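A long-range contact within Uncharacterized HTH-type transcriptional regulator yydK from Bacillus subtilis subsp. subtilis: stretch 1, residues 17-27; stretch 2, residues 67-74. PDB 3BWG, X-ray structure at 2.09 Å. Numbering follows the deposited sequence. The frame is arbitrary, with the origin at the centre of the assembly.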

# COMPACT_ATOMS: atom_id res chain seq x y z
N TYR B 17 -3.01 -24.83 5.18
CA TYR B 17 -1.73 -25.48 5.43
C TYR B 17 -0.66 -24.49 5.96
O TYR B 17 0.10 -24.83 6.87
CB TYR B 17 -1.25 -26.18 4.15
CG TYR B 17 0.12 -26.80 4.30
CD1 TYR B 17 1.28 -26.03 4.10
CD2 TYR B 17 0.26 -28.15 4.69
CE1 TYR B 17 2.56 -26.59 4.24
CE2 TYR B 17 1.53 -28.73 4.83
CZ TYR B 17 2.68 -27.93 4.61
OH TYR B 17 3.93 -28.48 4.75
N ILE B 18 -0.62 -23.29 5.37
CA ILE B 18 0.31 -22.21 5.75
C ILE B 18 0.08 -21.76 7.21
O ILE B 18 1.03 -21.71 8.02
CB ILE B 18 0.21 -21.01 4.73
CG1 ILE B 18 0.99 -21.30 3.45
CG2 ILE B 18 0.69 -19.70 5.35
CD1 ILE B 18 0.70 -20.31 2.27
N GLU B 19 -1.19 -21.43 7.52
CA GLU B 19 -1.67 -21.12 8.88
C GLU B 19 -1.30 -22.21 9.88
O GLU B 19 -0.67 -21.94 10.90
CB GLU B 19 -3.19 -20.95 8.88
CG GLU B 19 -3.73 -19.53 8.71
CD GLU B 19 -2.90 -18.63 7.80
OE1 GLU B 19 -2.55 -17.52 8.27
OE2 GLU B 19 -2.60 -18.99 6.61
N GLU B 20 -1.68 -23.44 9.55
CA GLU B 20 -1.57 -24.54 10.51
C GLU B 20 -0.13 -24.87 10.83
O GLU B 20 0.21 -25.13 11.98
CB GLU B 20 -2.27 -25.79 10.01
CG GLU B 20 -3.76 -25.69 10.05
CD GLU B 20 -4.41 -26.98 9.62
OE1 GLU B 20 -5.32 -27.43 10.36
OE2 GLU B 20 -4.01 -27.55 8.57
N HIS B 21 0.72 -24.84 9.81
CA HIS B 21 2.13 -25.07 10.04
C HIS B 21 2.84 -23.81 10.51
O HIS B 21 4.06 -23.83 10.71
CB HIS B 21 2.78 -25.71 8.82
CG HIS B 21 2.34 -27.13 8.60
ND1 HIS B 21 1.10 -27.44 8.07
CD2 HIS B 21 2.94 -28.30 8.88
CE1 HIS B 21 0.98 -28.76 8.01
NE2 HIS B 21 2.08 -29.30 8.50
N GLN B 22 2.06 -22.74 10.73
CA GLN B 22 2.56 -21.43 11.16
C GLN B 22 3.75 -20.95 10.31
O GLN B 22 4.72 -20.44 10.85
CB GLN B 22 2.98 -21.44 12.63
CG GLN B 22 1.87 -21.63 13.64
CD GLN B 22 2.40 -21.63 15.07
OE1 GLN B 22 2.71 -20.57 15.63
NE2 GLN B 22 2.52 -22.82 15.66
N LEU B 23 3.68 -21.15 9.00
CA LEU B 23 4.77 -20.73 8.11
C LEU B 23 4.90 -19.20 8.04
O LEU B 23 3.90 -18.48 7.99
CB LEU B 23 4.59 -21.33 6.70
CG LEU B 23 4.58 -22.86 6.57
CD1 LEU B 23 4.46 -23.26 5.11
CD2 LEU B 23 5.83 -23.49 7.22
N GLN B 24 6.13 -18.71 8.06
CA GLN B 24 6.36 -17.27 7.92
C GLN B 24 6.96 -16.97 6.56
O GLN B 24 7.36 -17.88 5.84
CB GLN B 24 7.20 -16.69 9.06
CG GLN B 24 8.55 -17.34 9.29
CD GLN B 24 9.35 -16.66 10.43
OE1 GLN B 24 8.95 -15.60 10.95
NE2 GLN B 24 10.49 -17.27 10.81
N GLN B 25 7.02 -15.68 6.24
CA GLN B 25 7.60 -15.21 4.98
C GLN B 25 8.96 -15.83 4.67
O GLN B 25 9.84 -15.83 5.54
CB GLN B 25 7.71 -13.70 5.05
CG GLN B 25 8.20 -13.04 3.79
CD GLN B 25 8.26 -11.57 4.00
OE1 GLN B 25 9.21 -11.05 4.60
NE2 GLN B 25 7.21 -10.89 3.61
N GLY B 26 9.14 -16.31 3.44
CA GLY B 26 10.38 -16.96 3.04
C GLY B 26 10.45 -18.49 3.19
O GLY B 26 11.34 -19.14 2.64
N ASP B 27 9.53 -19.07 3.97
CA ASP B 27 9.43 -20.51 4.09
C ASP B 27 9.00 -21.16 2.76
O ASP B 27 8.17 -20.63 2.02
CB ASP B 27 8.44 -20.89 5.18
CG ASP B 27 8.99 -20.63 6.59
OD1 ASP B 27 10.21 -20.48 6.77
OD2 ASP B 27 8.19 -20.56 7.54
N ILE B 67 8.68 -22.33 -4.46
CA ILE B 67 7.48 -21.60 -4.07
C ILE B 67 7.63 -21.28 -2.60
O ILE B 67 7.88 -22.19 -1.82
CB ILE B 67 6.21 -22.48 -4.15
CG1 ILE B 67 6.10 -23.23 -5.48
CG2 ILE B 67 4.97 -21.65 -3.85
CD1 ILE B 67 5.39 -24.62 -5.34
N PHE B 68 7.46 -20.00 -2.24
CA PHE B 68 7.70 -19.49 -0.88
C PHE B 68 6.53 -18.67 -0.34
O PHE B 68 5.78 -18.05 -1.10
CB PHE B 68 8.99 -18.62 -0.89
CG PHE B 68 10.21 -19.37 -1.34
CD1 PHE B 68 11.00 -20.05 -0.42
CD2 PHE B 68 10.57 -19.41 -2.69
CE1 PHE B 68 12.12 -20.76 -0.82
CE2 PHE B 68 11.68 -20.12 -3.10
CZ PHE B 68 12.45 -20.80 -2.18
N VAL B 69 6.40 -18.61 0.98
CA VAL B 69 5.37 -17.82 1.65
C VAL B 69 5.76 -16.34 1.49
O VAL B 69 6.92 -15.98 1.70
CB VAL B 69 5.19 -18.25 3.16
CG1 VAL B 69 4.17 -17.38 3.89
CG2 VAL B 69 4.75 -19.74 3.27
N ARG B 70 4.79 -15.51 1.12
CA ARG B 70 4.95 -14.11 0.83
C ARG B 70 4.39 -13.25 1.97
O ARG B 70 4.94 -12.18 2.27
CB ARG B 70 4.24 -13.77 -0.51
CG ARG B 70 4.09 -12.25 -0.89
CD ARG B 70 5.40 -11.49 -0.94
NE ARG B 70 5.22 -10.02 -1.03
CZ ARG B 70 5.24 -9.15 -0.01
NH1 ARG B 70 5.42 -9.57 1.23
NH2 ARG B 70 5.11 -7.84 -0.22
N LYS B 71 3.32 -13.74 2.59
CA LYS B 71 2.58 -13.01 3.60
C LYS B 71 3.55 -12.43 4.59
O LYS B 71 4.45 -13.11 5.11
CB LYS B 71 1.55 -13.90 4.29
CG LYS B 71 2.05 -14.56 5.58
CD LYS B 71 1.39 -15.92 5.91
CE LYS B 71 0.09 -15.80 6.69
NZ LYS B 71 0.40 -15.42 8.07
N HIS B 72 3.37 -11.14 4.84
CA HIS B 72 4.21 -10.38 5.74
C HIS B 72 4.35 -11.04 7.13
O HIS B 72 3.45 -11.79 7.60
CB HIS B 72 3.64 -8.97 5.84
CG HIS B 72 2.29 -8.92 6.52
ND1 HIS B 72 2.15 -8.90 7.89
CD2 HIS B 72 1.04 -8.86 6.00
CE1 HIS B 72 0.86 -8.85 8.19
NE2 HIS B 72 0.17 -8.81 7.06
N LYS B 73 5.50 -10.80 7.77
CA LYS B 73 5.67 -11.17 9.19
C LYS B 73 4.87 -10.21 10.07
O LYS B 73 4.28 -9.24 9.56
CB LYS B 73 7.14 -11.13 9.54
CG LYS B 73 7.90 -12.30 8.90
CD LYS B 73 9.37 -11.97 8.63
CE LYS B 73 10.16 -11.96 9.91
NZ LYS B 73 11.62 -12.05 9.63
N ARG B 74 4.83 -10.47 11.39
CA ARG B 74 4.10 -9.65 12.39
C ARG B 74 2.59 -9.84 12.29
O ARG B 74 2.07 -10.16 11.23
CB ARG B 74 4.41 -8.16 12.27
CG ARG B 74 5.89 -7.78 12.22
CD ARG B 74 6.06 -6.27 12.18
NE ARG B 74 7.45 -5.97 11.91
CZ ARG B 74 8.04 -4.80 12.11
NH1 ARG B 74 7.37 -3.75 12.59
NH2 ARG B 74 9.33 -4.68 11.80
O HOH W 1 5.08 -14.19 7.74

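Contact between residues 17-27 and 67-74 of one chain, burying 619 Å² in all. Stretch 1 is the end of a helix, closed by a Schellman motif in which Gln22 takes positive phi, followed by a type II turn from Gln24 to Asp27; stretch 2 is the end of a strand and the loop after it.

Two backbone hydrogen bonds hold Val69. Val69 N donates to Asp27 O (2.9 Å), and Val69 O accepts from Gly26 N (2.8 Å, nearly linear). CA-H...O contacts flank the pair, Phe68 CA to Asp27 O at 3.2 Å and Gln25 CA to Val69 O at 3.4 Å. Gly26 O approaches the Phe68 ring at its edge, 3.2 Å from Phe68 CD1, facing the slightly positive C-H rim. The turn that presents Gly26 N is closed by Asp27 N to Gln24 O (3.1 Å) and braced by Asp27 OD2, which accepts from Gln24 N at 2.8 Å. At the backbone angles of Gly26 (phi 93°, psi -16°) a CB would be jammed against the carbonyl O of Gln25, which by itself calls for glycine.

Apolar packing centres on Val69, which points toward stretch 1: Val69 CG2 lies 3.8 Å from Leu23 CB and 4.1 Å from Ile18 CG1, so its methyl touches both the last helical turn and the residue just after the Schellman motif's Gln22. Ile18 CG2 also meets the aliphatic part of Lys71, 3.9 Å from Lys71 CD.

Among polar side chains, Gln25, extended with chi1 and chi2 both t, reaches over the loop so that Gln25 NE2 donates to Arg70 O (2.9 Å, 176°). Arg70 NH1 is only 3.3 Å from Gln25 NE2, but both are donors and do not bond. Glu19 starts away from stretch 2, yet its end comes nearer to form a long salt bridge, Glu19 OE1 to Lys71 NZ at 3.6 Å.

Water 1 bridges the backbones, accepting from Gln25 N and donating to Lys71 O; the water O lies 2.9 Å from both Gln25 N and Lys71 O.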